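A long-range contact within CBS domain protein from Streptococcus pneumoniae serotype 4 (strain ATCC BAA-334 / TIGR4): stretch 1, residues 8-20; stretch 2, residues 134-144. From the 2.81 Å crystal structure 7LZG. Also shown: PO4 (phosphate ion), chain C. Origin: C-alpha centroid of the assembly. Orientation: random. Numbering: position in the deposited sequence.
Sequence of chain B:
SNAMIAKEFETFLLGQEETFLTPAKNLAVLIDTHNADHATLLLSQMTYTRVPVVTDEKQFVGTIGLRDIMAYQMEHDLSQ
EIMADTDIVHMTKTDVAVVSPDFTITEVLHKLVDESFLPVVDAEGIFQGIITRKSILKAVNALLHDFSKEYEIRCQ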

# COMPACT_ATOMS: atom_id res chain seq x y z
N GLU B 8 7.79 0.82 26.38
CA GLU B 8 7.38 2.21 26.21
C GLU B 8 6.74 2.43 24.84
O GLU B 8 5.70 3.10 24.74
CB GLU B 8 8.58 3.14 26.38
CG GLU B 8 9.24 3.10 27.76
CD GLU B 8 8.51 3.95 28.79
OE1 GLU B 8 7.43 4.50 28.47
OE2 GLU B 8 9.03 4.07 29.92
N PHE B 9 7.34 1.88 23.79
CA PHE B 9 6.80 2.07 22.45
C PHE B 9 5.48 1.34 22.27
O PHE B 9 4.56 1.87 21.63
CB PHE B 9 7.82 1.60 21.41
CG PHE B 9 7.43 1.91 20.00
CD1 PHE B 9 7.66 3.17 19.47
CD2 PHE B 9 6.84 0.95 19.19
CE1 PHE B 9 7.31 3.47 18.17
CE2 PHE B 9 6.48 1.25 17.89
CZ PHE B 9 6.71 2.51 17.38
N GLU B 10 5.36 0.14 22.83
CA GLU B 10 4.10 -0.60 22.71
C GLU B 10 2.99 0.08 23.51
O GLU B 10 1.84 0.11 23.07
CB GLU B 10 4.29 -2.04 23.18
CG GLU B 10 3.04 -2.89 23.05
CD GLU B 10 3.29 -4.36 23.34
OE1 GLU B 10 4.43 -4.71 23.70
OE2 GLU B 10 2.34 -5.16 23.21
N THR B 11 3.32 0.63 24.68
CA THR B 11 2.34 1.39 25.45
C THR B 11 1.80 2.56 24.63
O THR B 11 0.60 2.85 24.67
CB THR B 11 2.96 1.90 26.75
OG1 THR B 11 3.54 0.80 27.46
CG2 THR B 11 1.89 2.55 27.62
N PHE B 12 2.68 3.23 23.89
CA PHE B 12 2.23 4.34 23.04
C PHE B 12 1.30 3.85 21.95
O PHE B 12 0.21 4.40 21.75
CB PHE B 12 3.44 5.05 22.44
CG PHE B 12 3.10 5.97 21.31
CD1 PHE B 12 2.52 7.21 21.55
CD2 PHE B 12 3.34 5.60 20.00
CE1 PHE B 12 2.20 8.06 20.51
CE2 PHE B 12 3.02 6.44 18.95
CZ PHE B 12 2.45 7.67 19.21
N LEU B 13 1.71 2.81 21.21
CA LEU B 13 0.87 2.28 20.14
C LEU B 13 -0.44 1.73 20.67
O LEU B 13 -1.47 1.83 19.99
CB LEU B 13 1.63 1.19 19.37
CG LEU B 13 2.05 1.54 17.94
CD1 LEU B 13 2.97 2.74 17.92
CD2 LEU B 13 2.71 0.34 17.27
N LEU B 14 -0.44 1.15 21.88
CA LEU B 14 -1.68 0.71 22.49
C LEU B 14 -2.64 1.87 22.71
O LEU B 14 -3.86 1.67 22.74
CB LEU B 14 -1.40 -0.01 23.81
CG LEU B 14 -0.90 -1.45 23.73
CD1 LEU B 14 -0.10 -1.80 24.97
CD2 LEU B 14 -2.07 -2.40 23.56
N GLY B 15 -2.11 3.08 22.87
CA GLY B 15 -2.92 4.27 22.94
C GLY B 15 -3.34 4.84 21.61
O GLY B 15 -3.93 5.92 21.56
N GLN B 16 -3.07 4.13 20.51
CA GLN B 16 -3.43 4.58 19.17
C GLN B 16 -4.44 3.65 18.51
O GLN B 16 -4.55 3.63 17.28
CB GLN B 16 -2.18 4.71 18.30
CG GLN B 16 -1.17 5.72 18.80
CD GLN B 16 -1.64 7.15 18.63
OE1 GLN B 16 -2.03 7.57 17.54
NE2 GLN B 16 -1.61 7.92 19.72
N GLU B 17 -5.18 2.87 19.30
CA GLU B 17 -6.11 1.89 18.75
C GLU B 17 -7.12 2.54 17.81
O GLU B 17 -7.47 1.96 16.77
CB GLU B 17 -6.83 1.15 19.88
CG GLU B 17 -5.95 0.18 20.65
CD GLU B 17 -6.05 -1.24 20.12
OE1 GLU B 17 -6.89 -1.48 19.23
OE2 GLU B 17 -5.28 -2.11 20.59
N GLU B 18 -7.59 3.74 18.15
CA GLU B 18 -8.58 4.44 17.34
C GLU B 18 -7.99 5.08 16.09
O GLU B 18 -8.67 5.87 15.43
CB GLU B 18 -9.28 5.50 18.19
CG GLU B 18 -10.08 4.92 19.35
CD GLU B 18 -10.52 5.98 20.34
OE1 GLU B 18 -9.84 7.03 20.43
OE2 GLU B 18 -11.53 5.76 21.04
N THR B 19 -6.74 4.76 15.75
CA THR B 19 -6.10 5.27 14.54
C THR B 19 -5.77 4.17 13.55
O THR B 19 -6.19 4.25 12.39
CB THR B 19 -4.82 6.04 14.91
OG1 THR B 19 -5.16 7.20 15.68
CG2 THR B 19 -4.07 6.47 13.66
N PHE B 20 -5.03 3.14 13.97
CA PHE B 20 -4.68 2.07 13.05
C PHE B 20 -5.80 1.05 12.86
O PHE B 20 -5.80 0.34 11.86
CB PHE B 20 -3.40 1.35 13.52
CG PHE B 20 -3.46 0.81 14.92
CD1 PHE B 20 -4.12 -0.37 15.20
CD2 PHE B 20 -2.82 1.48 15.96
CE1 PHE B 20 -4.16 -0.88 16.49
CE2 PHE B 20 -2.86 0.98 17.25
CZ PHE B 20 -3.53 -0.20 17.51
N LYS B 134 -0.44 1.77 6.22
CA LYS B 134 -0.73 3.20 6.19
C LYS B 134 -1.32 3.68 7.51
O LYS B 134 -0.96 4.75 8.01
CB LYS B 134 -1.69 3.50 5.04
CG LYS B 134 -2.22 4.93 4.99
CD LYS B 134 -3.42 5.03 4.07
CE LYS B 134 -3.95 6.45 3.98
NZ LYS B 134 -2.98 7.36 3.31
N SER B 135 -2.21 2.88 8.11
CA SER B 135 -2.87 3.30 9.34
C SER B 135 -1.91 3.27 10.52
O SER B 135 -2.00 4.11 11.43
CB SER B 135 -4.08 2.41 9.60
OG SER B 135 -3.72 1.04 9.67
N ILE B 136 -0.98 2.31 10.54
CA ILE B 136 0.00 2.26 11.61
C ILE B 136 1.00 3.40 11.49
O ILE B 136 1.41 4.00 12.49
CB ILE B 136 0.70 0.89 11.63
CG1 ILE B 136 -0.12 -0.11 12.44
CG2 ILE B 136 2.12 0.99 12.17
CD1 ILE B 136 0.61 -1.37 12.81
N LEU B 137 1.39 3.74 10.26
CA LEU B 137 2.26 4.90 10.06
C LEU B 137 1.60 6.18 10.55
O LEU B 137 2.29 7.08 11.03
CB LEU B 137 2.66 5.02 8.60
CG LEU B 137 3.96 4.30 8.23
CD1 LEU B 137 4.43 4.74 6.87
CD2 LEU B 137 5.02 4.58 9.27
N LYS B 138 0.27 6.28 10.42
CA LYS B 138 -0.43 7.41 11.01
C LYS B 138 -0.29 7.42 12.52
O LYS B 138 -0.20 8.49 13.14
CB LYS B 138 -1.91 7.39 10.61
CG LYS B 138 -2.19 7.93 9.22
CD LYS B 138 -3.68 8.20 9.03
CE LYS B 138 -3.96 8.85 7.69
NZ LYS B 138 -5.40 9.19 7.53
N ALA B 139 -0.25 6.24 13.14
CA ALA B 139 -0.13 6.16 14.59
C ALA B 139 1.24 6.64 15.05
O ALA B 139 1.34 7.45 15.98
CB ALA B 139 -0.39 4.73 15.06
N VAL B 140 2.30 6.16 14.41
CA VAL B 140 3.65 6.59 14.78
C VAL B 140 3.95 8.01 14.32
O VAL B 140 4.92 8.61 14.80
CB VAL B 140 4.71 5.62 14.22
CG1 VAL B 140 4.40 4.19 14.64
CG2 VAL B 140 4.80 5.74 12.71
N ASN B 141 3.15 8.56 13.40
CA ASN B 141 3.31 9.96 13.03
C ASN B 141 2.83 10.90 14.12
O ASN B 141 3.07 12.11 14.02
CB ASN B 141 2.58 10.25 11.72
CG ASN B 141 3.46 10.06 10.51
OD1 ASN B 141 4.04 11.01 9.99
ND2 ASN B 141 3.58 8.82 10.05
N ALA B 142 2.16 10.39 15.16
CA ALA B 142 1.86 11.20 16.33
C ALA B 142 3.13 11.57 17.09
O ALA B 142 3.10 12.51 17.90
CB ALA B 142 0.89 10.46 17.26
N LEU B 143 4.23 10.86 16.86
CA LEU B 143 5.53 11.20 17.42
C LEU B 143 6.33 12.14 16.54
O LEU B 143 7.40 12.59 16.95
CB LEU B 143 6.35 9.92 17.67
CG LEU B 143 5.76 8.85 18.59
CD1 LEU B 143 6.66 7.62 18.62
CD2 LEU B 143 5.55 9.40 19.99
N LEU B 144 5.83 12.45 15.34
CA LEU B 144 6.62 13.21 14.37
C LEU B 144 6.82 14.66 14.80
O LEU B 144 7.84 15.26 14.46
CB LEU B 144 5.96 13.15 13.00
CG LEU B 144 6.83 13.58 11.81
CD1 LEU B 144 7.79 12.46 11.43
CD2 LEU B 144 5.97 14.00 10.62
P PO4 C . -2.05 4.93 0.11
O1 PO4 C . -2.75 3.59 0.21
O2 PO4 C . -3.02 6.03 0.46
O3 PO4 C . -0.89 4.96 1.07
O4 PO4 C . -1.54 5.14 -1.30

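The two stretches, at least 115 residues apart in sequence wherever they touch, bury 550 Å² between them largely through packing of apolar side chains; no hydrogen bond crosses the contact. Their helices, 8-14 and 134-140, cross at 111° with axes 10.7 Å apart at closest approach, a gap filled by side chains.

The chief bump is Phe 12. With chi1 at 166° (t), its ring lies against Ala 139, Ala 142 and Leu 143. Phe 12 CZ lies 3.4 Å from Ala 139 O and 3.7 Å from Ala 142 CB, both near the ring plane. Leu 143 covers one face: Leu 143 CD2 lies 3.8 Å from the centroid of the Phe 12 ring in a CH-pi contact. The small methyl of Ala 142 thus borders the ring edge while the branched leucine spreads over its face. Beside this pocket, Val 140 CG1 meets both Phe 9 CZ (4.0 Å) and Leu 13 CD1 (3.9 Å).

The backbones come closer beyond the first helix. Ala 139 presents only a methyl, and Gln 16 packs its aliphatic base there, CB to CB at 3.7 Å. Thr 19 rests CG2 3.8 Å from Lys 138 CB, whose amine end leads away. At Phe 20, CB packs 3.7 Å from Ile 136 CG1, while the Phe 20 and Ser 135 CA atoms are 4.3 Å apart, and Phe 20 O lies 3.1 Å from Ser 135 OG.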